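PDB 5HAX: nucleoporin NUP170 from Chaetomium thermophilum, which is a structural nucleoporin that probably serves as a scaffold component of the inner ring of the nuclear pore complex. Local coordinates for residues F384-R396 against Q401-R413. Sequence-based numbering, arbitrary orientation.
Sequences FRFSPGYFFDVVR and QDMLFVSAPDTGR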
ATOM      1  N   PHE A 384      13.764  -1.790   0.141  1.00 33.75           N
ATOM      2  CA  PHE A 384      12.478  -1.376   0.690  1.00 35.92           C
ATOM      3  C   PHE A 384      11.416  -2.409   0.345  1.00 39.23           C
ATOM      4  O   PHE A 384      11.426  -2.977  -0.753  1.00 38.96           O
ATOM      5  CB  PHE A 384      12.053  -0.008   0.139  1.00 40.64           C
ATOM      6  CG  PHE A 384      13.102   1.060   0.276  1.00 41.13           C
ATOM      7  CD1 PHE A 384      13.098   1.916   1.364  1.00 44.70           C
ATOM      8  CD2 PHE A 384      14.089   1.212  -0.686  1.00 42.46           C
ATOM      9  CE1 PHE A 384      14.062   2.900   1.492  1.00 40.91           C
ATOM     10  CE2 PHE A 384      15.053   2.193  -0.562  1.00 43.43           C
ATOM     11  CZ  PHE A 384      15.038   3.037   0.528  1.00 43.62           C
ATOM     12  N   ARG A 385      10.496  -2.644   1.282  1.00 38.55           N
ATOM     13  CA  ARG A 385       9.336  -3.500   1.052  1.00 42.27           C
ATOM     14  C   ARG A 385       8.078  -2.756   1.472  1.00 44.17           C
ATOM     15  O   ARG A 385       8.036  -2.157   2.552  1.00 44.20           O
ATOM     16  CB  ARG A 385       9.435  -4.824   1.819  1.00 47.62           C
ATOM     17  CG  ARG A 385       8.284  -5.789   1.527  1.00 46.84           C
ATOM     18  CD  ARG A 385       8.246  -6.952   2.513  1.00 38.40           C
ATOM     19  NE  ARG A 385       7.196  -7.916   2.187  1.00 41.45           N
ATOM     20  CZ  ARG A 385       5.921  -7.801   2.555  1.00 40.92           C
ATOM     21  NH1 ARG A 385       5.513  -6.756   3.262  1.00 39.89           N
ATOM     22  NH2 ARG A 385       5.046  -8.735   2.205  1.00 40.80           N
ATOM     23  N   PHE A 386       7.060  -2.800   0.615  1.00 38.85           N
ATOM     24  CA  PHE A 386       5.749  -2.235   0.902  1.00 41.37           C
ATOM     25  C   PHE A 386       4.693  -3.312   0.709  1.00 34.64           C
ATOM     26  O   PHE A 386       4.763  -4.093  -0.245  1.00 37.71           O
ATOM     27  CB  PHE A 386       5.443  -1.037  -0.009  1.00 40.72           C
ATOM     28  CG  PHE A 386       6.498   0.029   0.018  1.00 38.67           C
ATOM     29  CD1 PHE A 386       6.515   0.977   1.023  1.00 39.90           C
ATOM     30  CD2 PHE A 386       7.471   0.084  -0.964  1.00 44.25           C
ATOM     31  CE1 PHE A 386       7.482   1.960   1.051  1.00 41.84           C
ATOM     32  CE2 PHE A 386       8.442   1.065  -0.941  1.00 39.41           C
ATOM     33  CZ  PHE A 386       8.447   2.003   0.069  1.00 42.70           C
ATOM     34  N   SER A 387       3.729  -3.363   1.626  1.00 37.45           N
ATOM     35  CA  SER A 387       2.600  -4.276   1.490  1.00 40.09           C
ATOM     36  C   SER A 387       1.937  -4.053   0.134  1.00 37.08           C
ATOM     37  O   SER A 387       1.806  -2.909  -0.303  1.00 36.33           O
ATOM     38  CB  SER A 387       1.584  -4.069   2.617  1.00 41.29           C
ATOM     39  OG  SER A 387       2.160  -4.310   3.888  1.00 43.01           O
ATOM     40  N   PRO A 388       1.508  -5.136  -0.536  1.00 37.04           N
ATOM     41  CA  PRO A 388       1.514  -6.540  -0.115  1.00 38.42           C
ATOM     42  C   PRO A 388       2.796  -7.293  -0.481  1.00 39.81           C
ATOM     43  O   PRO A 388       2.768  -8.522  -0.565  1.00 37.68           O
ATOM     44  CB  PRO A 388       0.318  -7.113  -0.868  1.00 41.81           C
ATOM     45  CG  PRO A 388       0.339  -6.369  -2.160  1.00 42.90           C
ATOM     46  CD  PRO A 388       0.889  -4.986  -1.864  1.00 39.95           C
ATOM     47  N   GLY A 389       3.898  -6.575  -0.697  1.00 40.27           N
ATOM     48  CA  GLY A 389       5.169  -7.217  -0.987  1.00 36.05           C
ATOM     49  C   GLY A 389       5.985  -6.558  -2.082  1.00 40.99           C
ATOM     50  O   GLY A 389       6.969  -7.138  -2.552  1.00 44.17           O
ATOM     51  N   TYR A 390       5.593  -5.356  -2.500  1.00 37.71           N
ATOM     52  CA  TYR A 390       6.366  -4.612  -3.489  1.00 37.58           C
ATOM     53  C   TYR A 390       7.786  -4.392  -2.976  1.00 35.41           C
ATOM     54  O   TYR A 390       7.979  -3.821  -1.901  1.00 37.30           O
ATOM     55  CB  TYR A 390       5.696  -3.268  -3.779  1.00 35.99           C
ATOM     56  CG  TYR A 390       4.232  -3.340  -4.161  1.00 36.66           C
ATOM     57  CD1 TYR A 390       3.732  -4.392  -4.924  1.00 36.79           C
ATOM     58  CD2 TYR A 390       3.347  -2.346  -3.758  1.00 38.97           C
ATOM     59  CE1 TYR A 390       2.391  -4.446  -5.271  1.00 36.81           C
ATOM     60  CE2 TYR A 390       2.010  -2.391  -4.101  1.00 44.38           C
ATOM     61  CZ  TYR A 390       1.536  -3.440  -4.858  1.00 39.59           C
ATOM     62  OH  TYR A 390       0.200  -3.479  -5.191  1.00 41.62           O
ATOM     63  N   PHE A 391       8.777  -4.835  -3.750  1.00 33.77           N
ATOM     64  CA  PHE A 391      10.172  -4.866  -3.319  1.00 32.61           C
ATOM     65  C   PHE A 391      11.016  -4.011  -4.256  1.00 33.83           C
ATOM     66  O   PHE A 391      11.010  -4.230  -5.471  1.00 36.38           O
ATOM     67  CB  PHE A 391      10.685  -6.310  -3.288  1.00 33.63           C
ATOM     68  CG  PHE A 391      12.157  -6.438  -2.997  1.00 35.58           C
ATOM     69  CD1 PHE A 391      12.715  -5.839  -1.881  1.00 37.01           C
ATOM     70  CD2 PHE A 391      12.975  -7.188  -3.826  1.00 40.99           C
ATOM     71  CE1 PHE A 391      14.066  -5.968  -1.610  1.00 36.19           C
ATOM     72  CE2 PHE A 391      14.323  -7.322  -3.559  1.00 38.01           C
ATOM     73  CZ  PHE A 391      14.867  -6.714  -2.447  1.00 36.19           C
ATOM     74  N   PHE A 392      11.739  -3.046  -3.688  1.00 31.73           N
ATOM     75  CA  PHE A 392      12.684  -2.203  -4.416  1.00 34.20           C
ATOM     76  C   PHE A 392      14.083  -2.458  -3.875  1.00 34.45           C
ATOM     77  O   PHE A 392      14.308  -2.335  -2.667  1.00 36.85           O
ATOM     78  CB  PHE A 392      12.343  -0.715  -4.261  1.00 30.67           C
ATOM     79  CG  PHE A 392      11.082  -0.294  -4.965  1.00 35.48           C
ATOM     80  CD1 PHE A 392      11.143   0.451  -6.129  1.00 43.74           C
ATOM     81  CD2 PHE A 392       9.839  -0.625  -4.455  1.00 39.08           C
ATOM     82  CE1 PHE A 392       9.988   0.851  -6.776  1.00 42.06           C
ATOM     83  CE2 PHE A 392       8.680  -0.229  -5.100  1.00 40.37           C
ATOM     84  CZ  PHE A 392       8.757   0.509  -6.260  1.00 38.60           C
ATOM     85  N   ASP A 393      15.022  -2.797  -4.762  1.00 33.07           N
ATOM     86  CA  ASP A 393      16.410  -3.053  -4.377  1.00 36.40           C
ATOM     87  C   ASP A 393      17.339  -2.209  -5.234  1.00 35.00           C
ATOM     88  O   ASP A 393      17.300  -2.288  -6.466  1.00 36.11           O
ATOM     89  CB  ASP A 393      16.766  -4.534  -4.524  1.00 35.61           C
ATOM     90  CG  ASP A 393      18.120  -4.870  -3.918  1.00 39.08           C
ATOM     91  OD1 ASP A 393      18.707  -4.000  -3.242  1.00 41.66           O
ATOM     92  OD2 ASP A 393      18.595  -6.006  -4.106  1.00 38.75           O
ATOM     93  N   VAL A 394      18.181  -1.414  -4.578  1.00 36.41           N
ATOM     94  CA  VAL A 394      19.170  -0.576  -5.250  1.00 41.83           C
ATOM     95  C   VAL A 394      20.447  -1.403  -5.351  1.00 39.11           C
ATOM     96  O   VAL A 394      21.157  -1.591  -4.361  1.00 38.16           O
ATOM     97  CB  VAL A 394      19.405   0.735  -4.497  1.00 44.96           C
ATOM     98  CG1 VAL A 394      20.409   1.608  -5.240  1.00 53.89           C
ATOM     99  CG2 VAL A 394      18.090   1.475  -4.290  1.00 45.14           C
ATOM    100  N   VAL A 395      20.741  -1.902  -6.551  1.00 38.36           N
ATOM    101  CA  VAL A 395      21.924  -2.718  -6.802  1.00 43.42           C
ATOM    102  C   VAL A 395      23.018  -1.809  -7.339  1.00 50.17           C
ATOM    103  O   VAL A 395      22.804  -1.072  -8.310  1.00 45.51           O
ATOM    104  CB  VAL A 395      21.622  -3.859  -7.790  1.00 40.81           C
ATOM    105  CG1 VAL A 395      22.865  -4.709  -8.016  1.00 43.75           C
ATOM    106  CG2 VAL A 395      20.476  -4.717  -7.272  1.00 43.84           C
ATOM    107  N   ARG A 396      24.194  -1.874  -6.715  1.00 43.77           N
ATOM    108  CA  ARG A 396      25.280  -0.943  -6.987  1.00 55.82           C
ATOM    109  C   ARG A 396      26.507  -1.696  -7.488  1.00 60.30           C
ATOM    110  O   ARG A 396      27.594  -1.586  -6.910  1.00 63.09           O
ATOM    111  CB  ARG A 396      25.586  -0.142  -5.716  1.00 50.90           C
ATOM    112  CG  ARG A 396      26.121   1.259  -5.946  1.00 64.41           C
ATOM    113  CD  ARG A 396      25.861   2.138  -4.728  1.00 62.97           C
ATOM    114  NE  ARG A 396      24.574   2.827  -4.800  1.00 55.00           N
ATOM    115  CZ  ARG A 396      24.001   3.459  -3.779  1.00 51.38           C
ATOM    116  NH1 ARG A 396      22.833   4.065  -3.941  1.00 52.42           N
ATOM    117  NH2 ARG A 396      24.591   3.485  -2.591  1.00 61.41           N
ATOM    118  N   GLN A 401      26.562   4.123 -11.411  1.00 86.06           N
ATOM    119  CA  GLN A 401      25.188   3.929 -11.857  1.00 82.80           C
ATOM    120  C   GLN A 401      24.493   2.911 -10.969  1.00 67.34           C
ATOM    121  O   GLN A 401      25.000   1.800 -10.773  1.00 68.99           O
ATOM    122  CB  GLN A 401      25.155   3.460 -13.314  1.00 80.10           C
ATOM    123  CG  GLN A 401      23.769   3.476 -13.935  1.00 85.97           C
ATOM    124  CD  GLN A 401      23.755   2.920 -15.347  1.00 96.39           C
ATOM    125  OE1 GLN A 401      24.704   2.264 -15.778  1.00 95.76           O
ATOM    126  NE2 GLN A 401      22.677   3.183 -16.075  1.00 93.06           N
ATOM    127  N   ASP A 402      23.333   3.289 -10.438  1.00 64.28           N
ATOM    128  CA  ASP A 402      22.474   2.367  -9.710  1.00 55.67           C
ATOM    129  C   ASP A 402      21.531   1.668 -10.677  1.00 53.30           C
ATOM    130  O   ASP A 402      21.065   2.265 -11.652  1.00 54.07           O
ATOM    131  CB  ASP A 402      21.658   3.102  -8.643  1.00 56.16           C
ATOM    132  CG  ASP A 402      22.504   3.585  -7.482  1.00 58.71           C
ATOM    133  OD1 ASP A 402      23.691   3.208  -7.406  1.00 60.10           O
ATOM    134  OD2 ASP A 402      21.973   4.335  -6.635  1.00 58.07           O
ATOM    135  N   MET A 403      21.263   0.393 -10.406  1.00 45.68           N
ATOM    136  CA  MET A 403      20.235  -0.371 -11.102  1.00 46.85           C
ATOM    137  C   MET A 403      19.141  -0.718 -10.103  1.00 50.14           C
ATOM    138  O   MET A 403      19.434  -1.149  -8.981  1.00 45.84           O
ATOM    139  CB  MET A 403      20.807  -1.647 -11.726  1.00 46.94           C
ATOM    140  CG  MET A 403      21.810  -1.415 -12.852  1.00 59.00           C
ATOM    141  SD  MET A 403      21.165  -0.453 -14.243  1.00 72.17           S
ATOM    142  CE  MET A 403      19.748  -1.434 -14.740  1.00 68.89           C
ATOM    143  N   LEU A 404      17.890  -0.530 -10.511  1.00 47.66           N
ATOM    144  CA  LEU A 404      16.736  -0.735  -9.642  1.00 43.13           C
ATOM    145  C   LEU A 404      16.048  -2.039 -10.025  1.00 42.25           C
ATOM    146  O   LEU A 404      15.496  -2.155 -11.124  1.00 43.74           O
ATOM    147  CB  LEU A 404      15.767   0.440  -9.757  1.00 49.07           C
ATOM    148  CG  LEU A 404      15.338   1.084  -8.444  1.00 56.92           C
ATOM    149  CD1 LEU A 404      16.521   1.778  -7.790  1.00 52.93           C
ATOM    150  CD2 LEU A 404      14.197   2.060  -8.687  1.00 59.68           C
ATOM    151  N   PHE A 405      16.082  -3.018  -9.124  1.00 39.11           N
ATOM    152  CA  PHE A 405      15.265  -4.215  -9.266  1.00 37.07           C
ATOM    153  C   PHE A 405      13.956  -4.003  -8.521  1.00 37.14           C
ATOM    154  O   PHE A 405      13.962  -3.623  -7.346  1.00 39.60           O
ATOM    155  CB  PHE A 405      15.980  -5.454  -8.725  1.00 40.51           C
ATOM    156  CG  PHE A 405      15.119  -6.687  -8.728  1.00 35.85           C
ATOM    157  CD1 PHE A 405      14.796  -7.315  -9.919  1.00 40.05           C
ATOM    158  CD2 PHE A 405      14.620  -7.207  -7.545  1.00 37.00           C
ATOM    159  CE1 PHE A 405      13.994  -8.443  -9.931  1.00 40.91           C
ATOM    160  CE2 PHE A 405      13.820  -8.337  -7.550  1.00 39.00           C
ATOM    161  CZ  PHE A 405      13.508  -8.955  -8.743  1.00 37.21           C
ATOM    162  N   VAL A 406      12.842  -4.240  -9.207  1.00 39.02           N
ATOM    163  CA  VAL A 406      11.515  -4.040  -8.639  1.00 35.38           C
ATOM    164  C   VAL A 406      10.676  -5.273  -8.941  1.00 35.79           C
ATOM    165  O   VAL A 406      10.618  -5.723 -10.091  1.00 39.36           O
ATOM    166  CB  VAL A 406      10.834  -2.772  -9.190  1.00 38.91           C
ATOM    167  CG1 VAL A 406       9.668  -2.383  -8.300  1.00 39.85           C
ATOM    168  CG2 VAL A 406      11.830  -1.627  -9.291  1.00 46.36           C
ATOM    169  N   SER A 407      10.030  -5.816  -7.911  1.00 34.07           N
ATOM    170  CA  SER A 407       9.237  -7.027  -8.055  1.00 35.94           C
ATOM    171  C   SER A 407       7.970  -6.914  -7.219  1.00 36.26           C
ATOM    172  O   SER A 407       7.884  -6.126  -6.273  1.00 37.01           O
ATOM    173  CB  SER A 407      10.026  -8.278  -7.641  1.00 41.24           C
ATOM    174  OG  SER A 407      10.402  -8.216  -6.277  1.00 39.29           O
ATOM    175  N   ALA A 408       6.986  -7.721  -7.586  1.00 39.67           N
ATOM    176  CA  ALA A 408       5.715  -7.794  -6.887  1.00 38.09           C
ATOM    177  C   ALA A 408       5.314  -9.254  -6.789  1.00 39.35           C
ATOM    178  O   ALA A 408       5.795 -10.088  -7.565  1.00 37.54           O
ATOM    179  CB  ALA A 408       4.622  -6.999  -7.612  1.00 37.76           C
ATOM    180  N   PRO A 409       4.443  -9.600  -5.842  1.00 37.18           N
ATOM    181  CA  PRO A 409       3.889 -10.956  -5.836  1.00 41.99           C
ATOM    182  C   PRO A 409       3.142 -11.212  -7.133  1.00 40.84           C
ATOM    183  O   PRO A 409       2.526 -10.306  -7.699  1.00 41.70           O
ATOM    184  CB  PRO A 409       2.944 -10.957  -4.626  1.00 37.98           C
ATOM    185  CG  PRO A 409       3.331  -9.775  -3.809  1.00 44.48           C
ATOM    186  CD  PRO A 409       3.882  -8.769  -4.764  1.00 42.24           C
ATOM    187  N   ASP A 410       3.218 -12.452  -7.619  1.00 40.41           N
ATOM    188  CA  ASP A 410       2.431 -12.854  -8.784  1.00 41.07           C
ATOM    189  C   ASP A 410       1.027 -13.171  -8.279  1.00 43.22           C
ATOM    190  O   ASP A 410       0.619 -14.328  -8.144  1.00 40.18           O
ATOM    191  CB  ASP A 410       3.069 -14.035  -9.505  1.00 45.39           C
ATOM    192  CG  ASP A 410       2.496 -14.245 -10.897  1.00 44.55           C
ATOM    193  OD1 ASP A 410       1.354 -13.807 -11.145  1.00 42.68           O
ATOM    194  OD2 ASP A 410       3.187 -14.840 -11.747  1.00 40.10           O
ATOM    195  N   THR A 411       0.282 -12.102  -7.983  1.00 41.99           N
ATOM    196  CA  THR A 411      -1.041 -12.242  -7.382  1.00 40.02           C
ATOM    197  C   THR A 411      -1.935 -13.163  -8.202  1.00 36.47           C
ATOM    198  O   THR A 411      -2.687 -13.969  -7.644  1.00 40.36           O
ATOM    199  CB  THR A 411      -1.688 -10.866  -7.234  1.00 46.19           C
ATOM    200  OG1 THR A 411      -0.804  -9.999  -6.512  1.00 42.64           O
ATOM    201  CG2 THR A 411      -3.017 -10.962  -6.492  1.00 43.72           C
ATOM    202  N   GLY A 412      -1.860 -13.063  -9.529  1.00 41.18           N
ATOM    203  CA  GLY A 412      -2.697 -13.902 -10.373  1.00 43.24           C
ATOM    204  C   GLY A 412      -2.385 -15.379 -10.225  1.00 50.04           C
ATOM    205  O   GLY A 412      -3.292 -16.211 -10.153  1.00 49.40           O
ATOM    206  N   ARG A 413      -1.097 -15.726 -10.177  1.00 44.25           N
ATOM    207  CA  ARG A 413      -0.717 -17.129 -10.043  1.00 45.82           C
ATOM    208  C   ARG A 413      -0.966 -17.633  -8.626  1.00 42.88           C
ATOM    209  O   ARG A 413      -1.368 -18.786  -8.434  1.00 48.08           O
ATOM    210  CB  ARG A 413       0.749 -17.311 -10.431  1.00 50.34           C
ATOM    211  CG  ARG A 413       1.153 -18.757 -10.674  1.00 60.36           C
ATOM    212  CD  ARG A 413       2.604 -18.868 -11.126  1.00 58.23           C
ATOM    213  NE  ARG A 413       2.925 -17.927 -12.198  1.00 70.04           N
ATOM    214  CZ  ARG A 413       2.680 -18.139 -13.488  1.00 78.02           C
ATOM    215  NH1 ARG A 413       2.102 -19.265 -13.889  1.00 84.14           N
ATOM    216  NH2 ARG A 413       3.011 -17.217 -14.384  1.00 72.81           N
TER
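Arg396 grips Asp402 side-on where the chain turns between strands 390-395 and 403-409. Arg396 NE bonds to Asp402 OD1 and Arg396 NH1 to Asp402 OD2, both at 2.8 Å, a bidentate salt bridge. Each nitrogen comes from the syn side but about 30° out of the carboxylate plane. The guanidinium and carboxylate planes lie only 20° apart. A bend at chi3 (-90°) turns the arginine's end back alongside the aspartate. Shortening Arg396 to an alanine removes both nitrogens, and the buried Asp402 carboxylate would probably lose its charged mate. Asp402 OD2 also accepts from Thr440 N, and Val394 CG1 packs against it.

From this clasp the two strands run antiparallel as a beta hairpin. Phe391 with Ser407, Asp393 with Phe405 and Val395 with Met403 are hydrogen-bonded pairs, each joined by two backbone bonds.

On one face of the hairpin, Val406 CG1 sits over the Phe392 ring in a CH-pi contact, 3.7 Å from its centroid. Further along that face, Val394 CG2 touches Leu404 CD1 at 3.8 Å. On the other face, Phe391 CD2 meets Phe405 CE2 at 4.0 Å, ring edge to ring edge. With CG anti to the backbone N in both (chi1 174°), the two side chains cross at about a right angle. Ser407 OG lies at the Phe391 ring edge, 3.7 Å from CD2, and is hydrogen-bonded to Glu427. At the far end, Ala408 CB meets the edge of the Tyr390 ring, and Pro409 CG rests on Pro388 O at 3.5 Å. Gly389 and Tyr390 both face Phe386 in a classic beta bulge.

The hairpin is the middle of a mixed sheet, one blade of the Nup133-like beta-propeller. Strand 380-386 flanks 390-395, and strand 427-433 flanks 403-409. Ile443 and Thr440 pack on the Phe392 and Leu404 side, Arg318 on the Phe391 side. Helix 411-416 follows directly, N-capped by Asp410.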